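Local coordinates for NANS (YJHS), A 9-O-acetyl N-acetylneuraminic acid esterase (Escherichia coli O157:H7 EDL933, PDB 3PT5), which probably removes the 9-O-acetyl group from 9-O-acetyl-N-acetylneuraminate by hydrolysis, letting the bacterium grow on this sialic acid from host mucosal surfaces, at residues A[132-137]-A[155-160]. Residues are numbered along the deposited sequence; the frame is centred on the assembly and turned at random.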
loop_
_atom_site.group_PDB
_atom_site.type_symbol
_atom_site.label_atom_id
_atom_site.label_comp_id
_atom_site.label_asym_id
_atom_site.label_seq_id
_atom_site.Cartn_x
_atom_site.Cartn_y
_atom_site.Cartn_z
ATOM N N GLY A 132 2.656 -8.204 -4.118
ATOM C CA GLY A 132 3.420 -9.066 -3.204
ATOM C C GLY A 132 4.528 -9.753 -3.965
ATOM O O GLY A 132 4.353 -10.125 -5.136
ATOM N N GLY A 133 5.676 -9.911 -3.312
ATOM C CA GLY A 133 6.816 -10.639 -3.860
ATOM C C GLY A 133 7.428 -9.989 -5.076
ATOM O O GLY A 133 7.952 -10.677 -5.967
ATOM N N SER A 134 7.359 -8.671 -5.120
ATOM C CA SER A 134 7.957 -7.901 -6.198
ATOM C C SER A 134 9.305 -7.335 -5.738
ATOM O O SER A 134 9.579 -7.195 -4.528
ATOM C CB SER A 134 6.982 -6.810 -6.681
ATOM O OG SER A 134 6.699 -5.915 -5.624
ATOM N N ALA A 135 10.171 -7.031 -6.702
ATOM C CA ALA A 135 11.542 -6.642 -6.374
ATOM C C ALA A 135 12.209 -5.930 -7.531
ATOM O O ALA A 135 11.716 -5.991 -8.632
ATOM C CB ALA A 135 12.363 -7.874 -6.010
ATOM N N PHE A 136 13.349 -5.308 -7.253
ATOM C CA PHE A 136 14.175 -4.745 -8.324
ATOM C C PHE A 136 15.156 -5.739 -8.890
ATOM O O PHE A 136 15.563 -5.604 -10.054
ATOM C CB PHE A 136 14.943 -3.522 -7.829
ATOM C CG PHE A 136 14.071 -2.306 -7.645
ATOM C CD1 PHE A 136 13.770 -1.454 -8.720
ATOM C CD2 PHE A 136 13.516 -2.022 -6.397
ATOM C CE1 PHE A 136 12.960 -0.332 -8.532
ATOM C CE2 PHE A 136 12.685 -0.899 -6.203
ATOM C CZ PHE A 136 12.413 -0.050 -7.279
ATOM N N THR A 137 15.546 -6.716 -8.073
ATOM C CA THR A 137 16.629 -7.637 -8.458
ATOM C C THR A 137 16.201 -9.075 -8.779
ATOM O O THR A 137 17.049 -9.952 -9.037
ATOM C CB THR A 137 17.812 -7.591 -7.436
ATOM O OG1 THR A 137 17.434 -8.177 -6.171
ATOM C CG2 THR A 137 18.285 -6.159 -7.209
ATOM N N CYS A 155 6.217 -8.725 -11.549
ATOM C CA CYS A 155 6.837 -8.789 -10.217
ATOM C C CYS A 155 8.152 -8.064 -10.177
ATOM O O CYS A 155 8.864 -8.138 -9.205
ATOM C CB CYS A 155 7.104 -10.245 -9.830
ATOM S SG CYS A 155 5.647 -11.263 -9.682
ATOM N N ARG A 156 8.492 -7.366 -11.253
ATOM C CA ARG A 156 9.760 -6.661 -11.325
ATOM C C ARG A 156 9.559 -5.149 -11.306
ATOM O O ARG A 156 8.934 -4.597 -12.201
ATOM C CB ARG A 156 10.557 -7.105 -12.569
ATOM C CG ARG A 156 11.942 -6.468 -12.670
ATOM C CD ARG A 156 12.885 -7.101 -11.678
ATOM N NE ARG A 156 13.201 -8.476 -12.050
ATOM C CZ ARG A 156 14.432 -8.918 -12.274
ATOM N NH1 ARG A 156 15.478 -8.118 -12.090
ATOM N NH2 ARG A 156 14.613 -10.195 -12.621
ATOM N N TRP A 157 10.087 -4.480 -10.281
ATOM C CA TRP A 157 10.135 -3.026 -10.269
ATOM C C TRP A 157 11.377 -2.580 -11.035
ATOM O O TRP A 157 12.334 -3.343 -11.185
ATOM C CB TRP A 157 10.183 -2.486 -8.828
ATOM C CG TRP A 157 8.877 -2.631 -8.096
ATOM C CD1 TRP A 157 8.577 -3.549 -7.115
ATOM C CD2 TRP A 157 7.698 -1.849 -8.281
ATOM N NE1 TRP A 157 7.285 -3.390 -6.695
ATOM C CE2 TRP A 157 6.714 -2.358 -7.400
ATOM C CE3 TRP A 157 7.376 -0.760 -9.094
ATOM C CZ2 TRP A 157 5.412 -1.808 -7.315
ATOM C CZ3 TRP A 157 6.086 -0.221 -9.016
ATOM C CH2 TRP A 157 5.122 -0.751 -8.125
ATOM N N GLY A 158 11.350 -1.345 -11.530
ATOM C CA GLY A 158 12.483 -0.761 -12.253
ATOM C C GLY A 158 11.935 0.145 -13.336
ATOM O O GLY A 158 10.808 -0.019 -13.768
ATOM N N THR A 159 12.713 1.113 -13.786
ATOM C CA THR A 159 12.184 2.024 -14.787
ATOM C C THR A 159 11.749 1.221 -16.022
ATOM O O THR A 159 12.455 0.303 -16.452
ATOM C CB THR A 159 13.197 3.123 -15.125
ATOM O OG1 THR A 159 13.744 3.642 -13.895
ATOM C CG2 THR A 159 12.491 4.251 -15.882
ATOM N N ASP A 160 10.552 1.549 -16.506
ATOM C CA ASP A 160 9.865 0.939 -17.668
ATOM C C ASP A 160 9.367 -0.519 -17.623
ATOM O O ASP A 160 8.859 -1.041 -18.629
ATOM C CB ASP A 160 10.591 1.256 -18.979
ATOM C CG ASP A 160 10.621 2.761 -19.267
ATOM O OD1 ASP A 160 9.600 3.470 -19.019
ATOM O OD2 ASP A 160 11.674 3.229 -19.730
HETATM O O HOH W 1 14.891 -3.536 -11.827
#
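A135 makes a single parallel bridge with R156 that ties 132-137 to 155-160, its N and O bonding to the residues before and after R156, with neither segment forming a regular strand. A135 N donates to C155 O at 3.0 Å, in the plane of that carbonyl, while W157 N donates its N-H to A135 O at 2.8 Å, from about 40° above the carbonyl plane. The bridge uses only the backbone N and O of A135, so its small methyl, which points away from the partner segment, takes no part in it.

Two side chains extend the polar links. S134 holds OG between its backbone N and carbonyl carbon (chi1 62°), where it accepts a bent bond at the indole edge from W157 NE1, 2.8 Å away; OG is also bonded to R131 O, so this short hydroxyl joins a buried indole N-H to the main chain. R156 sets CG anti to its backbone N, then folds at chi2 and chi3 so that NH1 donates a hydrogen bond to F136 O, 3.2 Å away, from above the carbonyl plane. Its NE is held by G139 O, and the guanidinium lays one face over the carbonyl carbon of T137. A water donates to both F136 O and W157 O, bridging the two backbones.

The apolar part lies on F136, whose flat ring receives W157 CB almost centrally over one face, 3.6 Å from the ring centroid, in a CH-pi contact; the two aromatic rings themselves cross obliquely. G158 N comes close to F136 CE1, and glycine suits this place because a CB at its backbone angles would jam against W157 O and crowd F136 CD1.

The bridge thus joins the loop after strand 122-130, in the main parallel part of this SGNH hydrolase's sheet, to the loop before helix 162-176. L163 and L167 of that helix pack on W157, and M210 of helix 203-218 touches both aromatics.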